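Local coordinates for protein glycoside hydrolase family 5 (Aspergillus oryzae, PDB 6LA0) that is a secreted family 5 glycoside hydrolase, a rutinosidase, also predicted to release glucose from beta-1,3-glucans, at residues A[98-103]-A[135-140]; A[217-222]-A[235-240]. All blocks are in the same frame, centred on the assembly; numbering follows the deposited sequence.

How the contacts relate
Contacts 1 and 2 both belong to the barrel of the glycoside hydrolase, but sit at different depths. Contact 1 (98-103 with 135-140) joins two loops that each follow a barrel strand; its touching residues are largely buried, yet a glycan sugar lies against them. Contact 2 (217-222 with 235-240) lies deeper and packs a helix on a strand. Both are apolar and without hydrogen bonds across: contact 1 uses a proline ring and aliphatic tips, contact 2 an isoleucine over an aromatic face. Helix 158-176 links them: Ser164 meets Pro137 of contact 1 and Tyr218 on the helix of contact 2. The two contacts also touch directly, with Leu136 CD2 3.6 Å from Tyr218 OH.

Contact 1: A[98-103]-A[135-140]; sequences IKLPGS and SLPGGT. With NAG (2-acetamido-2-deoxy-beta-D-glucopyranose), chain D.
The pyrrolidine ring of Pro137 in 135-140 faces 98-103, offering CB to Leu100 and CG to Ile98. Leu100 CD2 lies 3.7 Å from Pro137 CB, with its other methyl, CD1, a little farther from the same carbon. With CG anti to the backbone N (chi1 -175°) the isobutyl end of Leu100 is carried toward Pro137, and chi2 (76°) leaves CD2 as the nearer methyl. Ile98 CD1 makes a looser contact, 4.2 Å from Pro137 CG. A sugar of the N-linked glycan carried by Asn157 lies beside this pair, its O6 3.4 Å from Leu100 CD2 and 3.8 Å from Pro137 CB. The Gly138 N-H is taken by Glu147. Each loop bends in a type II turn with a Pro-Gly centre, Leu100 to Ser103 and Leu136 to Gly139, and the glycine in each accepts a positive phi. The two loops meet through apolar contacts, with no hydrogen bond between them. They follow strands 87-92 and 128-133 of the barrel, and helix 158-176 backs both: Ile98 rests on Val167, Leu100 on Tyr163 and Pro137 on Ser164.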
loop_
_atom_site.group_PDB
_atom_site.type_symbol
_atom_site.label_atom_id
_atom_site.label_comp_id
_atom_site.label_asym_id
_atom_site.label_seq_id
_atom_site.Cartn_x
_atom_site.Cartn_y
_atom_site.Cartn_z
ATOM N N ILE A 98 17.046 5.682 -2.772
ATOM C CA ILE A 98 18.146 6.009 -3.667
ATOM C C ILE A 98 17.920 7.399 -4.245
ATOM O O ILE A 98 16.808 7.938 -4.233
ATOM C CB ILE A 98 18.319 4.999 -4.824
ATOM C CG1 ILE A 98 17.117 5.060 -5.768
ATOM C CG2 ILE A 98 18.585 3.576 -4.296
ATOM C CD1 ILE A 98 17.337 4.232 -7.049
ATOM N N LYS A 99 19.006 7.988 -4.741
ATOM C CA LYS A 99 18.941 9.255 -5.463
ATOM C C LYS A 99 19.141 8.930 -6.937
ATOM O O LYS A 99 20.276 8.782 -7.404
ATOM C CB LYS A 99 19.980 10.254 -4.965
ATOM C CG LYS A 99 19.605 11.704 -5.288
ATOM C CD LYS A 99 19.711 12.109 -6.770
ATOM C CE LYS A 99 20.008 13.612 -6.934
ATOM N NZ LYS A 99 19.879 14.064 -8.359
ATOM N N LEU A 100 18.038 8.846 -7.659
ATOM C CA LEU A 100 18.068 8.480 -9.069
ATOM C C LEU A 100 18.344 9.709 -9.927
ATOM O O LEU A 100 17.612 10.702 -9.823
ATOM C CB LEU A 100 16.742 7.843 -9.457
ATOM C CG LEU A 100 16.623 7.283 -10.866
ATOM C CD1 LEU A 100 17.364 5.984 -10.894
ATOM C CD2 LEU A 100 15.169 7.077 -11.249
ATOM N N PRO A 101 19.384 9.704 -10.758
ATOM C CA PRO A 101 19.567 10.821 -11.691
ATOM C C PRO A 101 18.381 10.911 -12.640
ATOM O O PRO A 101 17.861 9.902 -13.126
ATOM C CB PRO A 101 20.867 10.466 -12.426
ATOM C CG PRO A 101 21.545 9.441 -11.551
ATOM C CD PRO A 101 20.432 8.679 -10.906
ATOM N N GLY A 102 17.930 12.139 -12.875
ATOM C CA GLY A 102 16.791 12.377 -13.735
ATOM C C GLY A 102 15.445 12.445 -13.039
ATOM O O GLY A 102 14.483 12.915 -13.652
ATOM N N SER A 103 15.347 12.004 -11.782
ATOM C CA SER A 103 14.060 11.948 -11.091
ATOM C C SER A 103 13.680 13.316 -10.544
ATOM O O SER A 103 14.537 14.072 -10.070
ATOM C CB SER A 103 14.099 10.935 -9.942
ATOM O OG SER A 103 12.834 10.811 -9.278
ATOM N N SER A 135 6.734 3.045 -5.733
ATOM C CA SER A 135 7.242 3.429 -7.043
ATOM C C SER A 135 8.611 2.804 -7.307
ATOM O O SER A 135 9.349 2.456 -6.379
ATOM C CB SER A 135 7.326 4.970 -7.162
ATOM O OG SER A 135 7.745 5.540 -5.940
ATOM N N LEU A 136 8.923 2.608 -8.584
ATOM C CA LEU A 136 10.218 2.091 -9.001
ATOM C C LEU A 136 10.746 2.941 -10.147
ATOM O O LEU A 136 9.962 3.560 -10.884
ATOM C CB LEU A 136 10.140 0.608 -9.434
ATOM C CG LEU A 136 9.915 -0.409 -8.307
ATOM C CD1 LEU A 136 9.758 -1.805 -8.888
ATOM C CD2 LEU A 136 11.031 -0.394 -7.267
ATOM N N PRO A 137 12.069 3.014 -10.300
ATOM C CA PRO A 137 12.672 3.863 -11.341
ATOM C C PRO A 137 12.116 3.588 -12.732
ATOM O O PRO A 137 12.043 2.445 -13.178
ATOM C CB PRO A 137 14.160 3.505 -11.262
ATOM C CG PRO A 137 14.374 3.073 -9.835
ATOM C CD PRO A 137 13.081 2.398 -9.416
ATOM N N GLY A 138 11.730 4.653 -13.429
ATOM C CA GLY A 138 11.167 4.543 -14.754
ATOM C C GLY A 138 9.649 4.501 -14.791
ATOM O O GLY A 138 9.054 4.907 -15.798
ATOM N N GLY A 139 9.009 4.038 -13.716
ATOM C CA GLY A 139 7.549 4.017 -13.630
ATOM C C GLY A 139 6.931 2.674 -13.987
ATOM O O GLY A 139 7.176 2.149 -15.073
ATOM N N THR A 140 6.098 2.128 -13.092
ATOM C CA THR A 140 5.565 0.773 -13.220
ATOM C C THR A 140 4.106 0.708 -13.669
ATOM O O THR A 140 3.604 -0.398 -13.929
ATOM C CB THR A 140 5.702 0.031 -11.882
ATOM O OG1 THR A 140 5.005 0.763 -10.865
ATOM C CG2 THR A 140 7.167 -0.123 -11.478
HETATM C C1 NAG D . 15.292 3.460 -18.129
HETATM C C2 NAG D . 14.561 4.608 -18.854
HETATM C C3 NAG D . 15.152 5.970 -18.465
HETATM C C4 NAG D . 15.246 6.109 -16.952
HETATM C C5 NAG D . 16.033 4.936 -16.390
HETATM C C6 NAG D . 16.172 4.978 -14.887
HETATM C C7 NAG D . 13.544 4.225 -21.055
HETATM C C8 NAG D . 13.801 4.057 -22.523
HETATM N N2 NAG D . 14.623 4.421 -20.293
HETATM O O3 NAG D . 14.336 7.009 -18.996
HETATM O O4 NAG D . 15.899 7.326 -16.601
HETATM O O5 NAG D . 15.339 3.726 -16.718
HETATM O O6 NAG D . 15.021 5.564 -14.300
HETATM O O7 NAG D . 12.410 4.185 -20.580
#

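Contact 2: A[217-222]-A[235-240]; sequences KYIRAV and VMFQGS
Helix 209-229 lies over strand 235-237, with the CA atoms of Ile219 and Phe237, 7.3 Å apart, marking the closest approach of the two segments' backbones. Ile219 carries the contact from the helix. Its CG1, swung anti to the backbone N (chi1 -166°), sits over one face of the Phe237 ring in a CH-pi contact, 3.9 Å from the ring centroid and 15° off the normal. The other branch, CG2, reaches the far rim of the ring, 4.0 Å from Phe237 CZ. The side chain bends at CG1 (chi2 65°), so that Ile219 CD1 reaches Val235 CG1 at 4.0 Å while still touching the CG/CD1 side of the ring. Gly239 CA lies against the opposite face of Phe237, 3.6 Å above the plane and toward its rim, where the chain bends through inverse gamma turns centred on Gln238 and Gly239, and Trp247 packs edge-to-face against the ring. Val235 and Phe237 thus look to the helix, whereas Met236, between them, points away from it and packs on strands 184-187 and 257-265. Gln238 NE2 donates to Ser240 O at 3.1 Å, and also to Asp260 O; Gln238 OE1 receives Glu191 N. These three bonds fix the amide. Strand 184-187, helix 209-229 and strand 235-237 form a beta-alpha-beta crossover of the TIM barrel. No hydrogen bond crosses from helix to strand: the helix meets the strand through apolar and CH-pi contacts, while Tyr218 OH bonds to Pro188 O beside them and the polar bonding of Gln238 ties 235-240 to neighbouring barrel segments.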
loop_
_atom_site.group_PDB
_atom_site.type_symbol
_atom_site.label_atom_id
_atom_site.label_comp_id
_atom_site.label_asym_id
_atom_site.label_seq_id
_atom_site.Cartn_x
_atom_site.Cartn_y
_atom_site.Cartn_z
ATOM N N LYS A 217 10.623 -11.755 -13.430
ATOM C CA LYS A 217 12.076 -11.587 -13.308
ATOM C C LYS A 217 12.428 -10.772 -12.065
ATOM O O LYS A 217 13.279 -11.178 -11.260
ATOM C CB LYS A 217 12.641 -10.934 -14.570
ATOM C CG LYS A 217 14.115 -10.542 -14.478
ATOM C CD LYS A 217 14.545 -9.831 -15.758
ATOM C CE LYS A 217 15.853 -9.064 -15.576
ATOM N NZ LYS A 217 17.029 -9.980 -15.660
ATOM N N TYR A 218 11.735 -9.639 -11.865
ATOM C CA TYR A 218 11.999 -8.779 -10.709
ATOM C C TYR A 218 11.713 -9.491 -9.394
ATOM O O TYR A 218 12.536 -9.467 -8.474
ATOM C CB TYR A 218 11.156 -7.506 -10.799
ATOM C CG TYR A 218 11.323 -6.543 -9.620
ATOM C CD1 TYR A 218 12.567 -5.979 -9.332
ATOM C CD2 TYR A 218 10.238 -6.181 -8.826
ATOM C CE1 TYR A 218 12.736 -5.091 -8.266
ATOM C CE2 TYR A 218 10.389 -5.275 -7.762
ATOM C CZ TYR A 218 11.646 -4.735 -7.495
ATOM O OH TYR A 218 11.807 -3.865 -6.448
ATOM N N ILE A 219 10.530 -10.109 -9.266
ATOM C CA ILE A 219 10.163 -10.631 -7.952
ATOM C C ILE A 219 11.051 -11.812 -7.583
ATOM O O ILE A 219 11.352 -12.019 -6.406
ATOM C CB ILE A 219 8.658 -10.976 -7.875
ATOM C CG1 ILE A 219 8.222 -11.182 -6.418
ATOM C CG2 ILE A 219 8.307 -12.221 -8.670
ATOM C CD1 ILE A 219 8.311 -9.945 -5.543
ATOM N N ARG A 220 11.496 -12.599 -8.565
ATOM C CA ARG A 220 12.406 -13.692 -8.234
ATOM C C ARG A 220 13.776 -13.141 -7.847
ATOM O O ARG A 220 14.421 -13.637 -6.913
ATOM C CB ARG A 220 12.506 -14.671 -9.411
ATOM C CG ARG A 220 11.227 -15.499 -9.657
ATOM C CD ARG A 220 11.505 -16.825 -10.376
ATOM N NE ARG A 220 12.195 -17.782 -9.507
ATOM C CZ ARG A 220 12.840 -18.868 -9.940
ATOM N NH1 ARG A 220 13.451 -19.675 -9.074
ATOM N NH2 ARG A 220 12.895 -19.139 -11.235
ATOM N N ALA A 221 14.222 -12.096 -8.533
ATOM C CA ALA A 221 15.492 -11.480 -8.166
ATOM C C ALA A 221 15.449 -10.951 -6.736
ATOM O O ALA A 221 16.426 -11.083 -5.991
ATOM C CB ALA A 221 15.826 -10.369 -9.152
ATOM N N VAL A 222 14.300 -10.390 -6.327
ATOM C CA VAL A 222 14.132 -9.857 -4.974
ATOM C C VAL A 222 14.053 -10.976 -3.948
ATOM O O VAL A 222 14.658 -10.895 -2.872
ATOM C CB VAL A 222 12.880 -8.966 -4.903
ATOM C CG1 VAL A 222 12.578 -8.581 -3.452
ATOM C CG2 VAL A 222 13.044 -7.736 -5.777
ATOM N N VAL A 235 8.761 -11.699 2.048
ATOM C CA VAL A 235 8.569 -10.841 0.881
ATOM C C VAL A 235 7.086 -10.821 0.545
ATOM O O VAL A 235 6.464 -11.886 0.439
ATOM C CB VAL A 235 9.381 -11.347 -0.323
ATOM C CG1 VAL A 235 8.975 -10.602 -1.605
ATOM C CG2 VAL A 235 10.889 -11.228 -0.061
ATOM N N MET A 236 6.525 -9.620 0.347
ATOM C CA MET A 236 5.116 -9.442 0.003
ATOM C C MET A 236 5.007 -9.014 -1.461
ATOM O O MET A 236 5.529 -7.959 -1.849
ATOM C CB MET A 236 4.444 -8.418 0.929
ATOM C CG MET A 236 2.939 -8.224 0.654
ATOM S SD MET A 236 2.016 -7.346 1.952
ATOM C CE MET A 236 1.795 -8.655 3.163
ATOM N N PHE A 237 4.353 -9.853 -2.275
ATOM C CA PHE A 237 4.262 -9.679 -3.725
ATOM C C PHE A 237 2.877 -9.143 -4.055
ATOM O O PHE A 237 1.881 -9.860 -3.926
ATOM C CB PHE A 237 4.544 -11.015 -4.432
ATOM C CG PHE A 237 4.511 -10.955 -5.952
ATOM C CD1 PHE A 237 4.666 -9.763 -6.644
ATOM C CD2 PHE A 237 4.352 -12.122 -6.685
ATOM C CE1 PHE A 237 4.643 -9.739 -8.048
ATOM C CE2 PHE A 237 4.338 -12.108 -8.080
ATOM C CZ PHE A 237 4.481 -10.915 -8.759
ATOM N N GLN A 238 2.814 -7.866 -4.440
ATOM C CA GLN A 238 1.606 -7.242 -4.974
ATOM C C GLN A 238 1.572 -7.591 -6.454
ATOM O O GLN A 238 2.114 -6.874 -7.294
ATOM C CB GLN A 238 1.623 -5.735 -4.743
ATOM C CG GLN A 238 0.227 -5.099 -4.596
ATOM C CD GLN A 238 -0.617 -5.282 -5.837
ATOM O OE1 GLN A 238 -0.350 -4.672 -6.861
ATOM N NE2 GLN A 238 -1.630 -6.146 -5.762
ATOM N N GLY A 239 0.968 -8.742 -6.775
ATOM C CA GLY A 239 1.047 -9.276 -8.122
ATOM C C GLY A 239 0.036 -8.653 -9.062
ATOM O O GLY A 239 -0.748 -9.369 -9.698
ATOM N N SER A 240 0.053 -7.319 -9.151
ATOM C CA SER A 240 -0.864 -6.537 -9.977
ATOM C C SER A 240 -2.279 -6.986 -9.628
ATOM O O SER A 240 -2.570 -7.235 -8.453
ATOM C CB SER A 240 -0.523 -6.717 -11.463
ATOM O OG SER A 240 -1.181 -5.775 -12.300
#